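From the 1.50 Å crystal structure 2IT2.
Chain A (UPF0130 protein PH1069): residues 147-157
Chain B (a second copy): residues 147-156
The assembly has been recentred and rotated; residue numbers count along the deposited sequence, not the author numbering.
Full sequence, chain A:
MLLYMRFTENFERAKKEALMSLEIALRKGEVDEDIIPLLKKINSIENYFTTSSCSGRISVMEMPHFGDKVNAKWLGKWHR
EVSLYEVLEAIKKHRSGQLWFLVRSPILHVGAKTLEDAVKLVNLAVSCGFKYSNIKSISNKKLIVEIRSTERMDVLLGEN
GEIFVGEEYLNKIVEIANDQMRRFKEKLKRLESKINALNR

Chain A, residues 147-157: IRSTERMDVLL
Chain B 147-156: IRSTERMDVL

Two copies of one protein meet through equivalent segments, and Asp A154 and Asp B154 meet within the contact. Two hydrogen bonds join these residues: the backbone N of Asp B154 donates to the backbone O of Asp A154 (3.0 Å, 151°), and the backbone N of Asp A154 donates to side-chain OD2 of Asp B154 (3.0 Å, 149°). The pair is therefore asymmetric, main chain to main chain one way and main chain to carboxylate the other. Asp A154 has chi1 -66° and chi2 58°; Asp B154 has -52° and -75°.

The second polar site is the guanidinium of Arg A152, whose extended side chain (chi1 to chi3 all t, chi4 -173°) reaches the carbonyl of Thr B150. Arg A152 NH2 donates to Thr B150 O at 2.9 Å, and Arg A152 NH1 adds a weak bond to the same O at 3.2 Å; the oxygen lies near the guanidinium plane, where N-H groups point. The same group forms a salt bridge within its own chain, Arg A152 NE to Asp A154 OD1 at 2.9 Å and Arg A152 NH2 to Asp A154 OD2 at 3.1 Å. Arg B152 (p, t, m, chi4 168°) is bridged more loosely to its own aspartate, Arg B152 NH2 to Asp B154 OD1 at 3.3 Å. Arg B152 CD lies over one face of the Arg A152 guanidinium, 3.3 Å from Arg A152 NE. The two like charges, 4.2 Å apart between Arg A152 NE and Arg B152 NE, are thus each accompanied by a carboxylate. Asp A154 OD1 also makes a long salt bridge to Arg B152 NE, 4.0 Å, through charge alone, since the oxygen sits well out of the guanidinium plane.

The strands containing Asp A154 and Asp B154 have N-to-C directions 61° apart (signed crossing angle -61°), neither parallel nor antiparallel, and their axes approach to 4.7 Å. CA atoms match Asp A154 with Met B153 (5.1 Å) and Val A155 with Asp B154 (5.3 Å). Backbone angles are extended, phi/psi -135/94 at Asp A154 and -144/101 at Asp B154, likewise Arg A152 (-82/151) and Arg B152 (-172/166); in the preceding loops Glu A151 (-77/49) and Glu B151 (-62/138) differ. Two CA-H...O contacts accompany the crossing: Met B153 CA to Asp A154 O, 3.6 Å, and Val A155 CA to Asp B154 O, 3.5 Å.

Apolar packing lies beyond: Leu A156 CB (rotamer t, p) touches SE of selenomethionine Met B153 at 4.1 Å, and Val B155 CG2 lies 4.1 Å from Leu A156 N, a buried amide without a partner. Away from the strand crossing, Arg A148 and Arg B148 (both t, t, p; chi4 176° and 79°) bring Arg A148 NH2 and Arg B148 NH2 within 3.1 Å, two donors that cannot bond to each other.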

ATOM      1  N   ILE A 147       0.947  10.343   3.806  1.00 15.84           N
ATOM      2  CA  ILE A 147      -0.496  10.162   3.944  1.00 17.68           C
ATOM      3  C   ILE A 147      -0.954   9.460   2.670  1.00 17.29           C
ATOM      4  O   ILE A 147      -0.730   9.961   1.573  1.00 18.33           O
ATOM      5  CB  ILE A 147      -1.216  11.525   4.096  1.00 15.70           C
ATOM      6  CG1 ILE A 147      -0.762  12.202   5.396  1.00 18.01           C
ATOM      7  CG2 ILE A 147      -2.738  11.327   4.094  1.00 15.61           C
ATOM      8  CD1 ILE A 147      -1.358  13.584   5.643  1.00 20.87           C
ATOM      9  N   ARG A 148      -1.588   8.299   2.815  1.00 19.39           N
ATOM     10  CA  ARG A 148      -2.034   7.535   1.657  1.00 22.36           C
ATOM     11  C   ARG A 148      -3.238   6.664   1.990  1.00 21.80           C
ATOM     12  O   ARG A 148      -3.352   6.151   3.103  1.00 20.72           O
ATOM     13  CB  ARG A 148      -0.884   6.656   1.155  1.00 25.57           C
ATOM     14  CG  ARG A 148      -1.230   5.782  -0.030  1.00 30.97           C
ATOM     15  CD  ARG A 148      -0.103   4.815  -0.323  1.00 34.38           C
ATOM     16  NE  ARG A 148       0.243   4.031   0.860  1.00 38.57           N
ATOM     17  CZ  ARG A 148       1.138   3.050   0.872  1.00 40.22           C
ATOM     18  NH1 ARG A 148       1.786   2.724  -0.240  1.00 41.21           N
ATOM     19  NH2 ARG A 148       1.385   2.389   1.997  1.00 40.92           N
ATOM     20  N   SER A 149      -4.125   6.490   1.010  1.00 23.49           N
ATOM     21  CA  SER A 149      -5.331   5.689   1.185  1.00 25.56           C
ATOM     22  C   SER A 149      -5.138   4.253   0.682  1.00 26.82           C
ATOM     23  O   SER A 149      -4.028   3.858   0.319  1.00 26.99           O
ATOM     24  CB  SER A 149      -6.500   6.359   0.457  1.00 25.87           C
ATOM     25  OG  SER A 149      -7.740   5.803   0.851  1.00 27.48           O
ATOM     26  N   THR A 150      -6.221   3.479   0.638  1.00 29.47           N
ATOM     27  CA  THR A 150      -6.125   2.083   0.214  1.00 31.99           C
ATOM     28  C   THR A 150      -6.797   1.668  -1.097  1.00 32.21           C
ATOM     29  O   THR A 150      -6.639   0.528  -1.533  1.00 33.33           O
ATOM     30  CB  THR A 150      -6.666   1.148   1.312  1.00 33.20           C
ATOM     31  OG1 THR A 150      -8.062   1.400   1.511  1.00 35.33           O
ATOM     32  CG2 THR A 150      -5.932   1.380   2.615  1.00 35.21           C
ATOM     33  N   GLU A 151      -7.528   2.572  -1.738  1.00 33.96           N
ATOM     34  CA  GLU A 151      -8.228   2.214  -2.973  1.00 34.29           C
ATOM     35  C   GLU A 151      -7.381   2.130  -4.249  1.00 34.06           C
ATOM     36  O   GLU A 151      -7.754   2.681  -5.284  1.00 35.67           O
ATOM     37  CB  GLU A 151      -9.398   3.174  -3.208  1.00 35.03           C
ATOM     38  CG  GLU A 151     -10.428   3.200  -2.089  1.00 36.58           C
ATOM     39  CD  GLU A 151      -9.882   3.778  -0.798  1.00 37.70           C
ATOM     40  OE1 GLU A 151      -9.412   4.934  -0.817  1.00 37.25           O
ATOM     41  OE2 GLU A 151      -9.927   3.080   0.237  1.00 39.34           O
ATOM     42  N   ARG A 152      -6.257   1.421  -4.177  1.00 32.50           N
ATOM     43  CA  ARG A 152      -5.364   1.251  -5.326  1.00 29.36           C
ATOM     44  C   ARG A 152      -5.858   0.125  -6.253  1.00 27.21           C
ATOM     45  O   ARG A 152      -6.513  -0.815  -5.802  1.00 25.10           O
ATOM     46  CB  ARG A 152      -3.947   0.938  -4.820  1.00 31.61           C
ATOM     47  CG  ARG A 152      -2.936   0.583  -5.894  1.00 32.86           C
ATOM     48  CD  ARG A 152      -1.615   0.135  -5.275  1.00 34.44           C
ATOM     49  NE  ARG A 152      -0.718  -0.445  -6.270  1.00 37.04           N
ATOM     50  CZ  ARG A 152       0.439  -1.035  -5.986  1.00 37.76           C
ATOM     51  NH1 ARG A 152       0.850  -1.127  -4.727  1.00 38.47           N
ATOM     52  NH2 ARG A 152       1.186  -1.535  -6.961  1.00 38.45           N
HETATM   53  N   MSE A 153      -5.555   0.227  -7.548  1.00 25.23           N
HETATM   54  CA  MSE A 153      -5.962  -0.803  -8.507  1.00 24.26           C
HETATM   55  C   MSE A 153      -4.873  -1.058  -9.552  1.00 21.31           C
HETATM   56  O   MSE A 153      -4.284  -0.113 -10.071  1.00 20.61           O
HETATM   57  CB  MSE A 153      -7.271  -0.416  -9.222  1.00 28.28           C
HETATM   58  CG  MSE A 153      -7.870  -1.578 -10.057  1.00 29.97           C
HETATM   59 SE   MSE A 153      -9.486  -1.250 -11.104  1.00 44.02          SE
HETATM   60  CE  MSE A 153     -10.009   0.270 -10.074  1.00 14.34           C
ATOM     61  N   ASP A 154      -4.611  -2.335  -9.842  1.00 18.82           N
ATOM     62  CA  ASP A 154      -3.602  -2.746 -10.833  1.00 17.53           C
ATOM     63  C   ASP A 154      -4.210  -3.855 -11.733  1.00 17.83           C
ATOM     64  O   ASP A 154      -4.161  -5.044 -11.406  1.00 17.23           O
ATOM     65  CB  ASP A 154      -2.335  -3.274 -10.125  1.00 20.30           C
ATOM     66  CG  ASP A 154      -1.598  -2.194  -9.330  1.00 21.82           C
ATOM     67  OD1 ASP A 154      -2.208  -1.584  -8.431  1.00 25.74           O
ATOM     68  OD2 ASP A 154      -0.396  -1.967  -9.596  1.00 25.44           O
ATOM     69  N   VAL A 155      -4.770  -3.464 -12.873  1.00 16.84           N
ATOM     70  CA  VAL A 155      -5.426  -4.421 -13.766  1.00 16.39           C
ATOM     71  C   VAL A 155      -4.639  -4.814 -15.018  1.00 15.65           C
ATOM     72  O   VAL A 155      -4.281  -3.970 -15.829  1.00 15.80           O
ATOM     73  CB  VAL A 155      -6.790  -3.863 -14.213  1.00 17.65           C
ATOM     74  CG1 VAL A 155      -7.587  -4.930 -14.916  1.00 21.00           C
ATOM     75  CG2 VAL A 155      -7.538  -3.321 -13.011  1.00 17.28           C
ATOM     76  N   LEU A 156      -4.392  -6.107 -15.199  1.00 14.88           N
ATOM     77  CA  LEU A 156      -3.636  -6.540 -16.366  1.00 18.34           C
ATOM     78  C   LEU A 156      -4.561  -6.553 -17.565  1.00 18.96           C
ATOM     79  O   LEU A 156      -5.572  -7.242 -17.541  1.00 19.81           O
ATOM     80  CB  LEU A 156      -3.055  -7.924 -16.114  1.00 21.00           C
ATOM     81  CG  LEU A 156      -2.274  -8.508 -17.284  1.00 22.22           C
ATOM     82  CD1 LEU A 156      -0.929  -7.815 -17.416  1.00 21.55           C
ATOM     83  CD2 LEU A 156      -2.083  -9.986 -17.052  1.00 24.12           C
ATOM     84  N   LEU A 157      -4.211  -5.808 -18.612  1.00 18.72           N
ATOM     85  CA  LEU A 157      -5.038  -5.677 -19.814  1.00 19.02           C
ATOM     86  C   LEU A 157      -4.504  -6.416 -21.049  1.00 19.75           C
ATOM     87  O   LEU A 157      -5.256  -6.725 -21.987  1.00 19.76           O
ATOM     88  CB  LEU A 157      -5.213  -4.182 -20.146  1.00 21.95           C
ATOM     89  CG  LEU A 157      -5.830  -3.233 -19.106  1.00 23.69           C
ATOM     90  CD1 LEU A 157      -6.041  -1.835 -19.692  1.00 25.47           C
ATOM     91  CD2 LEU A 157      -7.141  -3.812 -18.650  1.00 22.19           C
TER
ATOM     92  N   ILE B 147       6.253  -4.372   7.015  1.00 12.48           N
ATOM     93  CA  ILE B 147       7.081  -4.758   5.868  1.00 14.91           C
ATOM     94  C   ILE B 147       6.119  -5.256   4.789  1.00 15.25           C
ATOM     95  O   ILE B 147       5.311  -6.157   5.033  1.00 14.94           O
ATOM     96  CB  ILE B 147       8.067  -5.874   6.272  1.00 13.72           C
ATOM     97  CG1 ILE B 147       9.013  -5.345   7.355  1.00 16.87           C
ATOM     98  CG2 ILE B 147       8.833  -6.389   5.054  1.00 15.38           C
ATOM     99  CD1 ILE B 147       9.962  -6.387   7.903  1.00 16.75           C
ATOM    100  N   ARG B 148       6.200  -4.668   3.601  1.00 15.85           N
ATOM    101  CA  ARG B 148       5.290  -5.022   2.518  1.00 16.46           C
ATOM    102  C   ARG B 148       5.921  -4.694   1.171  1.00 16.07           C
ATOM    103  O   ARG B 148       6.733  -3.773   1.073  1.00 17.32           O
ATOM    104  CB  ARG B 148       3.990  -4.233   2.711  1.00 19.78           C
ATOM    105  CG  ARG B 148       2.843  -4.614   1.801  1.00 23.97           C
ATOM    106  CD  ARG B 148       1.555  -3.950   2.277  1.00 27.67           C
ATOM    107  NE  ARG B 148       1.592  -2.498   2.138  1.00 31.93           N
ATOM    108  CZ  ARG B 148       1.390  -1.837   1.001  1.00 34.20           C
ATOM    109  NH1 ARG B 148       1.129  -2.488  -0.128  1.00 35.28           N
ATOM    110  NH2 ARG B 148       1.457  -0.513   0.994  1.00 35.70           N
ATOM    111  N   SER B 149       5.539  -5.449   0.140  1.00 17.22           N
ATOM    112  CA  SER B 149       6.053  -5.262  -1.217  1.00 19.97           C
ATOM    113  C   SER B 149       5.017  -4.530  -2.072  1.00 21.64           C
ATOM    114  O   SER B 149       3.851  -4.416  -1.688  1.00 22.53           O
ATOM    115  CB  SER B 149       6.391  -6.625  -1.845  1.00 21.17           C
ATOM    116  OG  SER B 149       7.252  -6.485  -2.969  1.00 24.70           O
ATOM    117  N   THR B 150       5.449  -4.048  -3.234  1.00 23.83           N
ATOM    118  CA  THR B 150       4.581  -3.292  -4.140  1.00 26.69           C
ATOM    119  C   THR B 150       3.752  -4.100  -5.130  1.00 25.65           C
ATOM    120  O   THR B 150       2.744  -3.603  -5.635  1.00 26.93           O
ATOM    121  CB  THR B 150       5.397  -2.295  -4.968  1.00 27.71           C
ATOM    122  OG1 THR B 150       6.257  -3.016  -5.862  1.00 30.52           O
ATOM    123  CG2 THR B 150       6.225  -1.406  -4.054  1.00 28.88           C
ATOM    124  N   GLU B 151       4.178  -5.325  -5.423  1.00 25.85           N
ATOM    125  CA  GLU B 151       3.475  -6.178  -6.382  1.00 26.13           C
ATOM    126  C   GLU B 151       2.054  -6.531  -5.975  1.00 23.39           C
ATOM    127  O   GLU B 151       1.782  -6.836  -4.814  1.00 23.44           O
ATOM    128  CB  GLU B 151       4.260  -7.473  -6.617  1.00 29.60           C
ATOM    129  CG  GLU B 151       5.533  -7.291  -7.432  1.00 34.32           C
ATOM    130  CD  GLU B 151       6.378  -6.128  -6.946  1.00 36.92           C
ATOM    131  OE1 GLU B 151       6.782  -6.135  -5.764  1.00 38.48           O
ATOM    132  OE2 GLU B 151       6.636  -5.200  -7.746  1.00 39.27           O
ATOM    133  N   ARG B 152       1.146  -6.486  -6.943  1.00 22.74           N
ATOM    134  CA  ARG B 152      -0.247  -6.835  -6.695  1.00 20.84           C
ATOM    135  C   ARG B 152      -1.008  -6.880  -8.010  1.00 19.89           C
ATOM    136  O   ARG B 152      -0.515  -6.420  -9.044  1.00 19.39           O
ATOM    137  CB  ARG B 152      -0.907  -5.817  -5.769  1.00 24.67           C
ATOM    138  CG  ARG B 152      -1.033  -4.430  -6.372  1.00 25.77           C
ATOM    139  CD  ARG B 152      -1.709  -3.460  -5.405  1.00 30.81           C
ATOM    140  NE  ARG B 152      -3.123  -3.768  -5.212  1.00 31.74           N
ATOM    141  CZ  ARG B 152      -3.887  -3.226  -4.266  1.00 33.64           C
ATOM    142  NH1 ARG B 152      -3.372  -2.345  -3.421  1.00 35.07           N
ATOM    143  NH2 ARG B 152      -5.169  -3.553  -4.172  1.00 35.17           N
HETATM  144  N   MSE B 153      -2.205  -7.452  -7.961  1.00 17.75           N
HETATM  145  CA  MSE B 153      -3.061  -7.547  -9.135  1.00 17.55           C
HETATM  146  C   MSE B 153      -4.509  -7.557  -8.674  1.00 16.87           C
HETATM  147  O   MSE B 153      -4.840  -8.069  -7.596  1.00 15.95           O
HETATM  148  CB  MSE B 153      -2.759  -8.813  -9.950  1.00 22.89           C
HETATM  149  CG  MSE B 153      -3.589  -8.928 -11.240  1.00 24.29           C
HETATM  150 SE   MSE B 153      -2.772 -10.037 -12.623  1.00 38.41          SE
HETATM  151  CE  MSE B 153      -1.920 -11.277 -11.454  1.00 13.70           C
ATOM    152  N   ASP B 154      -5.354  -6.964  -9.509  1.00 16.20           N
ATOM    153  CA  ASP B 154      -6.781  -6.847  -9.270  1.00 16.15           C
ATOM    154  C   ASP B 154      -7.436  -6.991 -10.630  1.00 17.93           C
ATOM    155  O   ASP B 154      -7.442  -6.036 -11.414  1.00 18.19           O
ATOM    156  CB  ASP B 154      -7.125  -5.458  -8.727  1.00 19.90           C
ATOM    157  CG  ASP B 154      -6.280  -5.062  -7.535  1.00 19.62           C
ATOM    158  OD1 ASP B 154      -6.532  -5.580  -6.433  1.00 22.81           O
ATOM    159  OD2 ASP B 154      -5.362  -4.226  -7.695  1.00 22.69           O
ATOM    160  N   VAL B 155      -7.960  -8.177 -10.922  1.00 15.27           N
ATOM    161  CA  VAL B 155      -8.632  -8.428 -12.193  1.00 16.48           C
ATOM    162  C   VAL B 155     -10.088  -8.840 -11.981  1.00 14.88           C
ATOM    163  O   VAL B 155     -10.394  -9.766 -11.222  1.00 15.02           O
ATOM    164  CB  VAL B 155      -7.919  -9.533 -12.996  1.00 16.22           C
ATOM    165  CG1 VAL B 155      -8.719  -9.851 -14.247  1.00 17.19           C
ATOM    166  CG2 VAL B 155      -6.506  -9.085 -13.359  1.00 19.53           C
ATOM    167  N   LEU B 156     -10.985  -8.137 -12.657  1.00 15.60           N
ATOM    168  CA  LEU B 156     -12.413  -8.417 -12.575  1.00 15.49           C
ATOM    169  C   LEU B 156     -12.709  -9.658 -13.416  1.00 16.26           C
ATOM    170  O   LEU B 156     -12.381  -9.697 -14.598  1.00 16.51           O
ATOM    171  CB  LEU B 156     -13.195  -7.226 -13.114  1.00 16.42           C
ATOM    172  CG  LEU B 156     -14.721  -7.318 -13.097  1.00 17.50           C
ATOM    173  CD1 LEU B 156     -15.269  -7.361 -11.678  1.00 18.57           C
ATOM    174  CD2 LEU B 156     -15.249  -6.106 -13.838  1.00 17.40           C
TER